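Local coordinates for interferon-activable protein 202 (Mus musculus, PDB 4L5R) that binds double-stranded DNA without sequence specificity through its first HIN-200 domain, the part given here, and restrains the AIM2 inflammasome, at residues 111-117 with 146-152; 123-129 with 170-176; 155-159 with 192-196. All coordinates share one frame. Where two conformers were deposited one is given. Residue numbers count along the deposited sequence, not the author numbering.

Interaction 1 (111-117 with 146-152); sequences LKISKIK and KDNEDNI
Asp147, with chi1 in the p well, sends its carboxylate from the turn between strands 141-146 and 151-156 to the start of the short helix 113-116. Asp147 OD2 accepts from Ile113 N at 2.7 Å, almost in line, directly after the N-cap Lys112. Asp147 OD1 folds back on its own turn, taking Glu149 N at 3.1 Å and Asp150 N at 3.0 Å. Asp147 N to Asp150 O, 2.9 Å, closes the turn. One water joins Leu111 O to Asp147 OD2 (2.7 Å each), a second Ser114 N to Asp147 OD1 (2.9 Å each). Lys112 (chi1 and chi2 m, then extended) runs over the turn and gives NZ to Asn148 OD1 at 2.7 Å. Lys117, one turn on from Ile113, is m then trans throughout; its NZ makes a salt bridge with Asp150 OD2 (3.0 Å) and a hydrogen bond to Asn151 O (2.9 Å). Between these, Ile113 in the mt rotamer points at the hairpin, CG2 to Ile152 CB 3.9 Å and CD1 to Lys146 CA 3.6 Å. This is an Asx turn and Asx motif at the tip of an OB-fold hairpin, Asp147 also holding the first turn of a helix packed on that barrel.

Interaction 2 (123-129 with 170-176); sequences TLIYGVF and KLQLFSF
This is an antiparallel strand pairing inside the second OB fold of the HIN domain, between strand 124-129 and strand 171-174 with the corner that follows it. The two axes approach to 4.6 Å at 172°. Three hydrogen-bonded pairs set the register. Phe129 and Leu171 exchange 2.8 Å bonds both ways, Phe129 N to Leu171 O and Leu171 N to Phe129 O; Gly127 N reaches Leu173 O at 3.0 Å and Leu173 N reaches Gly127 O at 2.7 Å; Ile125 N meets Phe176 O at 2.6 Å and Phe176 N meets Ile125 O at 3.0 Å. Val128 and Gln172 form a non-hydrogen-bonded pair. Ser175, at phi/psi 56/51, is the extra residue of a G1 bulge: with Phe176 it faces Ile125 and turns the corner. Gly127, at 164/176, could carry no CB without striking the preceding carbonyl and the ring of Phe129. Phe129 (chi1 m) sets CE1 3.8 Å from Leu173 CD1, while Tyr126 (chi1 m) lays a ring face over Ser175 N, CE2 to N 3.5 Å. Strand 171-174 pairs along its other edge with strand 194-197, strand 176-179 continues beside 124-136 beyond the corner, and Phe129, Leu171, Leu173 and Phe176 pack toward strands 141-146 and 151-156.

Interaction 3 (155-159 with 192-196); sequences VWDKE and HSFIK. Unlike the reference sequence in segment 155-159: Glu159 (reference Lys).
Trp156 lays one face of its indole against Ile195: CG2 of Ile195 stands 3.8 Å from the centroid of the Trp156 six-membered ring, 15° off the normal, a CH-pi contact over the face whose closest pair is Trp156 CE3 to Ile195 CG2 at 3.7 Å. Trp156 holds chi1 at 172° and chi2 at -96°, which carries the ring across from the end of strand 151-156. The ring edge abuts backbone, with CH2 3.5 Å from Ser193 O, and Trp156 CZ3 lies 3.8 Å from Ser193 CB. Ile195 is extended (tt). The two backbones do not pair; even the nearest CA atoms, those of Trp156 and Ser193, are 8.4 Å apart, so side chains span the gap. Past Trp156 the chain leaves the strand, and Lys158, m then trans to its tip, runs across to put NZ 2.9 Å from Ser193 O in a hydrogen bond. The same ammonium also binds Asn191 O, so it gathers two carbonyls of the approach to strand 194-197. Ser193 (chi1 m) turns its OG to Gly190 N and Ser175 O, while Trp156 NE1 is held by Gln160 O. His192 O accepts from NE2 of His39, the residue that mediates interaction with TP53BP1. So Lys158 ties the loop after strand 151-156 to the chain entering 194-197, while the Trp156-Ile195 overlap joins non-paired strands across the interior of an OB-fold beta barrel.

From the N terminus, the chain enters the second OB fold through helix 113-116, runs along strand 124-136, and returns by 141-146 to the hairpin turn where interaction 1 closes the first loop. Interaction 2 opens inside that loop and closes after it, at 170-176, so the two cross; they meet where Ile113 and Ile116 pack on Phe129. Interaction 3 starts on strand 151-156, shortly after interaction 1 has closed, so those two are in series. It crosses interaction 2 and closes last, near the C terminus. Interactions 2 and 3 touch through Phe176 on Trp156 and through pairing of strands 171-174 and 194-197. The helix is thus tied to the curled sheet that includes hairpin and C-terminal strand.

Interaction 1 (111-117 with 146-152)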
loop_
_atom_site.group_PDB
_atom_site.type_symbol
_atom_site.label_atom_id
_atom_site.label_comp_id
_atom_site.label_asym_id
_atom_site.label_seq_id
_atom_site.Cartn_x
_atom_site.Cartn_y
_atom_site.Cartn_z
ATOM N N LEU A 111 -1.832 11.894 -4.764
ATOM C CA LEU A 111 -2.852 12.466 -5.629
ATOM C C LEU A 111 -3.698 13.491 -4.887
ATOM O O LEU A 111 -3.995 13.333 -3.690
ATOM C CB LEU A 111 -3.797 11.366 -6.098
ATOM C CG LEU A 111 -3.379 10.378 -7.164
ATOM C CD1 LEU A 111 -4.585 9.524 -7.483
ATOM C CD2 LEU A 111 -2.903 11.124 -8.409
ATOM N N LYS A 112 -4.110 14.528 -5.607
ATOM C CA LYS A 112 -5.084 15.480 -5.086
ATOM C C LYS A 112 -6.388 14.770 -4.709
ATOM O O LYS A 112 -6.854 13.863 -5.407
ATOM C CB LYS A 112 -5.373 16.569 -6.123
ATOM C CG LYS A 112 -4.243 17.566 -6.333
ATOM C CD LYS A 112 -3.891 18.301 -5.056
ATOM C CE LYS A 112 -2.980 19.485 -5.343
ATOM N NZ LYS A 112 -2.539 20.165 -4.094
ATOM N N ILE A 113 -6.970 15.188 -3.596
ATOM C CA ILE A 113 -8.222 14.613 -3.142
ATOM C C ILE A 113 -9.334 14.768 -4.173
ATOM O O ILE A 113 -10.129 13.843 -4.382
ATOM C CB ILE A 113 -8.621 15.200 -1.782
ATOM C CG1 ILE A 113 -7.671 14.650 -0.711
ATOM C CG2 ILE A 113 -10.078 14.858 -1.439
ATOM C CD1 ILE A 113 -7.937 15.203 0.676
ATOM N N SER A 114 -9.387 15.921 -4.840
ATOM C CA SER A 114 -10.408 16.089 -5.854
ATOM C C SER A 114 -10.215 15.043 -6.958
ATOM O O SER A 114 -11.194 14.511 -7.475
ATOM C CB SER A 114 -10.476 17.532 -6.391
ATOM O OG SER A 114 -9.275 17.903 -7.040
ATOM N N LYS A 115 -8.964 14.702 -7.284
ATOM C CA LYS A 115 -8.699 13.687 -8.305
ATOM C C LYS A 115 -9.010 12.279 -7.787
ATOM O O LYS A 115 -9.493 11.416 -8.532
ATOM C CB LYS A 115 -7.248 13.766 -8.803
ATOM C CG LYS A 115 -6.963 14.926 -9.764
ATOM C CD LYS A 115 -7.669 14.737 -11.103
ATOM N N ILE A 116 -8.723 12.039 -6.513
ATOM C CA ILE A 116 -9.055 10.752 -5.924
ATOM C C ILE A 116 -10.544 10.449 -6.093
ATOM O O ILE A 116 -10.920 9.324 -6.466
ATOM C CB ILE A 116 -8.634 10.683 -4.434
ATOM C CG1 ILE A 116 -7.109 10.519 -4.333
ATOM C CG2 ILE A 116 -9.347 9.536 -3.725
ATOM C CD1 ILE A 116 -6.556 10.741 -2.922
ATOM N N LYS A 117 -11.379 11.470 -5.867
ATOM C CA LYS A 117 -12.828 11.314 -5.895
ATOM C C LYS A 117 -13.381 10.901 -7.259
ATOM O O LYS A 117 -14.499 10.392 -7.357
ATOM C CB LYS A 117 -13.514 12.596 -5.401
ATOM C CG LYS A 117 -13.318 12.873 -3.894
ATOM C CD LYS A 117 -14.029 14.158 -3.469
ATOM C CE LYS A 117 -13.892 14.412 -1.969
ATOM N NZ LYS A 117 -14.627 15.640 -1.543
ATOM N N LYS A 146 -7.452 16.454 4.345
ATOM C CA LYS A 146 -7.586 17.538 3.382
ATOM C C LYS A 146 -6.265 17.819 2.693
ATOM O O LYS A 146 -5.197 17.454 3.191
ATOM C CB LYS A 146 -8.047 18.809 4.095
ATOM C CG LYS A 146 -7.034 19.339 5.096
ATOM C CD LYS A 146 -7.421 20.721 5.591
ATOM C CE LYS A 146 -6.430 21.235 6.621
ATOM N NZ LYS A 146 -6.745 22.632 7.046
ATOM N N ASP A 147 -6.354 18.463 1.537
ATOM C CA ASP A 147 -5.210 19.113 0.934
ATOM C C ASP A 147 -5.656 20.551 0.638
ATOM O O ASP A 147 -6.722 20.971 1.091
ATOM C CB ASP A 147 -4.697 18.352 -0.303
ATOM C CG ASP A 147 -5.776 18.106 -1.361
ATOM O OD1 ASP A 147 -6.681 18.956 -1.517
ATOM O OD2 ASP A 147 -5.699 17.069 -2.071
ATOM N N ASN A 148 -4.846 21.296 -0.103
ATOM C CA ASN A 148 -5.125 22.707 -0.349
ATOM C C ASN A 148 -6.481 22.984 -1.007
ATOM O O ASN A 148 -7.028 24.079 -0.870
ATOM C CB ASN A 148 -3.993 23.339 -1.168
ATOM C CG ASN A 148 -3.556 22.465 -2.336
ATOM O OD1 ASN A 148 -4.379 21.825 -2.992
ATOM N ND2 ASN A 148 -2.250 22.428 -2.592
ATOM N N GLU A 149 -7.027 21.993 -1.707
ATOM C CA GLU A 149 -8.218 22.224 -2.523
ATOM C C GLU A 149 -9.478 21.435 -2.121
ATOM O O GLU A 149 -10.585 21.815 -2.492
ATOM C CB GLU A 149 -7.883 22.048 -4.022
ATOM C CG GLU A 149 -6.881 23.090 -4.533
ATOM C CD GLU A 149 -6.482 22.901 -5.995
ATOM O OE1 GLU A 149 -6.318 21.738 -6.421
ATOM O OE2 GLU A 149 -6.324 23.921 -6.717
ATOM N N ASP A 150 -9.321 20.364 -1.345
ATOM C CA ASP A 150 -10.457 19.514 -0.988
ATOM C C ASP A 150 -10.263 18.694 0.299
ATOM O O ASP A 150 -9.175 18.668 0.870
ATOM C CB ASP A 150 -10.816 18.596 -2.166
ATOM C CG ASP A 150 -12.276 18.156 -2.142
ATOM O OD1 ASP A 150 -13.040 18.659 -1.284
ATOM O OD2 ASP A 150 -12.663 17.314 -2.985
ATOM N N ASN A 151 -11.333 18.053 0.752
ATOM C CA ASN A 151 -11.272 17.195 1.937
ATOM C C ASN A 151 -12.097 15.941 1.711
ATOM O O ASN A 151 -12.935 15.898 0.814
ATOM C CB ASN A 151 -11.752 17.944 3.179
ATOM C CG ASN A 151 -13.188 18.407 3.057
ATOM O OD1 ASN A 151 -14.114 17.605 3.138
ATOM N ND2 ASN A 151 -13.378 19.708 2.848
ATOM N N ILE A 152 -11.852 14.908 2.514
ATOM C CA ILE A 152 -12.585 13.667 2.365
ATOM C C ILE A 152 -12.564 12.921 3.699
ATOM O O ILE A 152 -11.634 13.068 4.491
ATOM C CB ILE A 152 -12.008 12.802 1.207
ATOM C CG1 ILE A 152 -12.935 11.618 0.896
ATOM C CG2 ILE A 152 -10.593 12.361 1.518
ATOM C CD1 ILE A 152 -12.521 10.773 -0.319
HETATM O O HOH W 1 -3.790 15.223 -1.703
HETATM O O HOH W 2 -7.913 18.225 -4.037
#

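Interaction 2 (123-129 with 170-176)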
loop_
_atom_site.group_PDB
_atom_site.type_symbol
_atom_site.label_atom_id
_atom_site.label_comp_id
_atom_site.label_asym_id
_atom_site.label_seq_id
_atom_site.Cartn_x
_atom_site.Cartn_y
_atom_site.Cartn_z
ATOM N N THR A 123 -11.292 1.389 -5.896
ATOM C CA THR A 123 -9.892 1.712 -6.157
ATOM C C THR A 123 -9.100 1.825 -4.854
ATOM O O THR A 123 -9.546 2.452 -3.890
ATOM C CB THR A 123 -9.741 3.021 -6.969
ATOM O OG1 THR A 123 -10.442 2.898 -8.213
ATOM C CG2 THR A 123 -8.276 3.316 -7.250
ATOM N N LEU A 124 -7.923 1.209 -4.818
ATOM C CA LEU A 124 -7.079 1.284 -3.632
ATOM C C LEU A 124 -6.289 2.572 -3.607
ATOM O O LEU A 124 -5.653 2.948 -4.592
ATOM C CB LEU A 124 -6.127 0.087 -3.574
ATOM C CG LEU A 124 -6.861 -1.241 -3.433
ATOM C CD1 LEU A 124 -5.867 -2.405 -3.368
ATOM C CD2 LEU A 124 -7.771 -1.208 -2.197
ATOM N N ILE A 125 -6.337 3.252 -2.469
ATOM C CA ILE A 125 -5.751 4.568 -2.336
ATOM C C ILE A 125 -4.612 4.570 -1.334
ATOM O O ILE A 125 -4.733 4.045 -0.221
ATOM C CB ILE A 125 -6.818 5.593 -1.857
ATOM C CG1 ILE A 125 -8.006 5.600 -2.824
ATOM C CG2 ILE A 125 -6.203 6.965 -1.692
ATOM C CD1 ILE A 125 -7.640 5.915 -4.291
ATOM N N TYR A 126 -3.519 5.215 -1.717
ATOM C CA TYR A 126 -2.365 5.342 -0.849
ATOM C C TYR A 126 -1.982 6.794 -0.862
ATOM O O TYR A 126 -2.116 7.458 -1.894
ATOM C CB TYR A 126 -1.170 4.568 -1.436
ATOM C CG TYR A 126 -1.272 3.065 -1.458
ATOM C CD1 TYR A 126 -2.178 2.420 -2.296
ATOM C CD2 TYR A 126 -0.426 2.287 -0.676
ATOM C CE1 TYR A 126 -2.242 1.039 -2.336
ATOM C CE2 TYR A 126 -0.480 0.900 -0.713
ATOM C CZ TYR A 126 -1.392 0.286 -1.544
ATOM O OH TYR A 126 -1.453 -1.086 -1.583
ATOM N N GLY A 127 -1.456 7.295 0.251
ATOM C CA GLY A 127 -0.970 8.665 0.255
ATOM C C GLY A 127 -0.739 9.256 1.629
ATOM O O GLY A 127 -1.034 8.621 2.645
ATOM N N VAL A 128 -0.211 10.476 1.648
ATOM C CA VAL A 128 0.060 11.216 2.880
ATOM C C VAL A 128 -0.809 12.473 2.834
ATOM O O VAL A 128 -0.784 13.224 1.832
ATOM C CB VAL A 128 1.531 11.642 2.938
ATOM C CG1 VAL A 128 1.809 12.467 4.183
ATOM C CG2 VAL A 128 2.452 10.416 2.846
ATOM N N PHE A 129 -1.590 12.697 3.884
ATOM C CA PHE A 129 -2.556 13.807 3.883
ATOM C C PHE A 129 -2.565 14.555 5.206
ATOM O O PHE A 129 -2.413 13.952 6.284
ATOM C CB PHE A 129 -3.972 13.280 3.663
ATOM C CG PHE A 129 -4.132 12.414 2.456
ATOM C CD1 PHE A 129 -3.885 11.052 2.526
ATOM C CD2 PHE A 129 -4.543 12.965 1.245
ATOM C CE1 PHE A 129 -4.040 10.252 1.408
ATOM C CE2 PHE A 129 -4.710 12.170 0.128
ATOM C CZ PHE A 129 -4.461 10.811 0.210
ATOM N N LYS A 170 0.816 14.339 9.969
ATOM C CA LYS A 170 0.104 14.020 8.744
ATOM C C LYS A 170 -0.231 12.535 8.805
ATOM O O LYS A 170 0.433 11.770 9.509
ATOM C CB LYS A 170 0.955 14.315 7.509
ATOM C CG LYS A 170 1.512 15.723 7.443
ATOM C CD LYS A 170 1.868 16.079 6.009
ATOM C CE LYS A 170 2.967 17.130 5.940
ATOM N NZ LYS A 170 3.187 17.610 4.542
ATOM N N LEU A 171 -1.270 12.134 8.084
ATOM C CA LEU A 171 -1.710 10.754 8.066
ATOM C C LEU A 171 -1.241 10.055 6.805
ATOM O O LEU A 171 -1.521 10.529 5.701
ATOM C CB LEU A 171 -3.226 10.732 8.077
ATOM C CG LEU A 171 -3.874 9.394 8.358
ATOM C CD1 LEU A 171 -3.473 8.978 9.773
ATOM C CD2 LEU A 171 -5.387 9.528 8.217
ATOM N N GLN A 172 -0.550 8.931 6.965
ATOM C CA GLN A 172 -0.167 8.105 5.822
ATOM C C GLN A 172 -1.108 6.911 5.688
ATOM O O GLN A 172 -1.277 6.126 6.623
ATOM C CB GLN A 172 1.277 7.613 5.933
ATOM C CG GLN A 172 1.742 6.998 4.627
ATOM C CD GLN A 172 3.260 6.888 4.520
ATOM O OE1 GLN A 172 3.974 6.923 5.525
ATOM N NE2 GLN A 172 3.753 6.752 3.294
ATOM N N LEU A 173 -1.726 6.782 4.523
ATOM C CA LEU A 173 -2.689 5.716 4.289
ATOM C C LEU A 173 -2.102 4.712 3.321
ATOM O O LEU A 173 -1.504 5.099 2.310
ATOM C CB LEU A 173 -3.955 6.291 3.661
ATOM C CG LEU A 173 -4.694 7.389 4.419
ATOM C CD1 LEU A 173 -5.904 7.817 3.624
ATOM C CD2 LEU A 173 -5.092 6.859 5.783
ATOM N N PHE A 174 -2.293 3.425 3.617
ATOM C CA PHE A 174 -1.951 2.355 2.692
ATOM C C PHE A 174 -3.187 1.513 2.396
ATOM O O PHE A 174 -3.849 1.000 3.313
ATOM C CB PHE A 174 -0.848 1.416 3.257
ATOM C CG PHE A 174 0.431 2.120 3.641
ATOM C CD1 PHE A 174 0.470 2.970 4.741
ATOM C CD2 PHE A 174 1.587 1.926 2.908
ATOM C CE1 PHE A 174 1.647 3.608 5.108
ATOM C CE2 PHE A 174 2.771 2.562 3.260
ATOM C CZ PHE A 174 2.805 3.397 4.362
ATOM N N SER A 175 -3.472 1.354 1.102
ATOM C CA SER A 175 -4.493 0.420 0.615
ATOM C C SER A 175 -5.870 0.682 1.236
ATOM O O SER A 175 -6.514 -0.226 1.770
ATOM C CB SER A 175 -4.057 -1.032 0.855
ATOM O OG SER A 175 -4.946 -1.957 0.244
ATOM N N PHE A 176 -6.313 1.927 1.175
ATOM C CA PHE A 176 -7.691 2.245 1.525
ATOM C C PHE A 176 -8.585 2.115 0.298
ATOM O O PHE A 176 -8.102 2.188 -0.822
ATOM C CB PHE A 176 -7.779 3.642 2.142
ATOM C CG PHE A 176 -7.580 3.633 3.634
ATOM C CD1 PHE A 176 -6.336 3.346 4.174
ATOM C CD2 PHE A 176 -8.641 3.876 4.487
ATOM C CE1 PHE A 176 -6.138 3.308 5.547
ATOM C CE2 PHE A 176 -8.454 3.846 5.868
ATOM C CZ PHE A 176 -7.203 3.569 6.394
#

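Interaction 3 (155-159 with 192-196)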
loop_
_atom_site.group_PDB
_atom_site.type_symbol
_atom_site.label_atom_id
_atom_site.label_comp_id
_atom_site.label_asym_id
_atom_site.label_seq_id
_atom_site.Cartn_x
_atom_site.Cartn_y
_atom_site.Cartn_z
ATOM N N VAL A 155 -12.583 6.385 6.951
ATOM C CA VAL A 155 -13.191 5.460 7.898
ATOM C C VAL A 155 -12.304 4.243 8.128
ATOM O O VAL A 155 -12.089 3.435 7.217
ATOM C CB VAL A 155 -14.603 5.018 7.427
ATOM C CG1 VAL A 155 -15.193 3.966 8.375
ATOM C CG2 VAL A 155 -15.550 6.245 7.335
ATOM N N TRP A 156 -11.790 4.127 9.351
ATOM C CA TRP A 156 -11.008 2.971 9.787
ATOM C C TRP A 156 -11.910 2.084 10.644
ATOM O O TRP A 156 -12.328 2.467 11.752
ATOM C CB TRP A 156 -9.768 3.446 10.555
ATOM C CG TRP A 156 -8.961 2.361 11.222
ATOM C CD1 TRP A 156 -9.052 1.956 12.529
ATOM C CD2 TRP A 156 -7.925 1.561 10.626
ATOM N NE1 TRP A 156 -8.141 0.960 12.778
ATOM C CE2 TRP A 156 -7.443 0.692 11.625
ATOM C CE3 TRP A 156 -7.365 1.492 9.347
ATOM C CZ2 TRP A 156 -6.424 -0.224 11.387
ATOM C CZ3 TRP A 156 -6.350 0.559 9.105
ATOM C CH2 TRP A 156 -5.893 -0.281 10.123
ATOM N N ASP A 157 -12.221 0.911 10.095
ATOM C CA ASP A 157 -13.291 0.037 10.561
ATOM C C ASP A 157 -12.752 -1.167 11.314
ATOM O O ASP A 157 -13.519 -1.937 11.888
ATOM C CB ASP A 157 -14.059 -0.485 9.343
ATOM C CG ASP A 157 -15.546 -0.268 9.451
ATOM O OD1 ASP A 157 -15.954 0.625 10.218
ATOM O OD2 ASP A 157 -16.303 -0.983 8.760
ATOM N N LYS A 158 -11.435 -1.359 11.270
ATOM C CA LYS A 158 -10.824 -2.488 11.951
ATOM C C LYS A 158 -10.988 -2.310 13.458
ATOM O O LYS A 158 -10.757 -1.223 13.994
ATOM C CB LYS A 158 -9.347 -2.620 11.571
ATOM C CG LYS A 158 -9.103 -3.019 10.106
ATOM C CD LYS A 158 -7.605 -3.203 9.816
ATOM C CE LYS A 158 -7.364 -3.874 8.473
ATOM N NZ LYS A 158 -5.894 -4.160 8.193
ATOM N N GLU A 159 -11.420 -3.370 14.135
ATOM C CA GLU A 159 -11.525 -3.343 15.587
ATOM C C GLU A 159 -10.113 -3.403 16.145
ATOM O O GLU A 159 -9.599 -4.477 16.460
ATOM C CB GLU A 159 -12.365 -4.514 16.104
ATOM N N HIS A 192 -6.441 -5.246 4.175
ATOM C CA HIS A 192 -5.018 -4.897 4.163
ATOM C C HIS A 192 -4.669 -3.468 4.586
ATOM O O HIS A 192 -3.496 -3.099 4.588
ATOM C CB HIS A 192 -4.407 -5.139 2.763
ATOM C CG HIS A 192 -4.585 -6.532 2.246
ATOM N ND1 HIS A 192 -4.885 -6.797 0.927
ATOM C CD2 HIS A 192 -4.485 -7.739 2.859
ATOM C CE1 HIS A 192 -4.969 -8.103 0.747
ATOM N NE2 HIS A 192 -4.731 -8.698 1.905
ATOM N N SER A 193 -5.656 -2.643 4.928
ATOM C CA SER A 193 -5.346 -1.247 5.202
ATOM C C SER A 193 -4.411 -1.049 6.387
ATOM O O SER A 193 -4.437 -1.807 7.366
ATOM C CB SER A 193 -6.625 -0.413 5.398
ATOM O OG SER A 193 -7.514 -0.610 4.313
ATOM N N PHE A 194 -3.584 -0.020 6.280
ATOM C CA PHE A 194 -2.614 0.326 7.305
ATOM C C PHE A 194 -2.540 1.844 7.379
ATOM O O PHE A 194 -2.494 2.541 6.349
ATOM C CB PHE A 194 -1.247 -0.261 6.936
ATOM C CG PHE A 194 -0.182 -0.072 7.988
ATOM C CD1 PHE A 194 -0.099 -0.942 9.088
ATOM C CD2 PHE A 194 0.776 0.928 7.853
ATOM C CE1 PHE A 194 0.905 -0.780 10.037
ATOM C CE2 PHE A 194 1.780 1.087 8.798
ATOM C CZ PHE A 194 1.842 0.223 9.898
ATOM N N ILE A 195 -2.541 2.363 8.601
ATOM C CA ILE A 195 -2.516 3.791 8.794
ATOM C C ILE A 195 -1.478 4.190 9.832
ATOM O O ILE A 195 -1.364 3.561 10.897
ATOM C CB ILE A 195 -3.922 4.280 9.191
ATOM C CG1 ILE A 195 -3.934 5.780 9.428
ATOM C CG2 ILE A 195 -4.418 3.528 10.424
ATOM C CD1 ILE A 195 -5.317 6.299 9.743
ATOM N N LYS A 196 -0.704 5.226 9.530
ATOM C CA LYS A 196 0.262 5.723 10.509
ATOM C C LYS A 196 0.587 7.202 10.360
ATOM O O LYS A 196 0.394 7.796 9.294
ATOM C CB LYS A 196 1.551 4.889 10.496
ATOM C CG LYS A 196 2.414 5.061 9.270
ATOM C CD LYS A 196 3.757 4.358 9.471
ATOM C CE LYS A 196 4.551 4.268 8.169
ATOM N NZ LYS A 196 5.832 3.512 8.337
#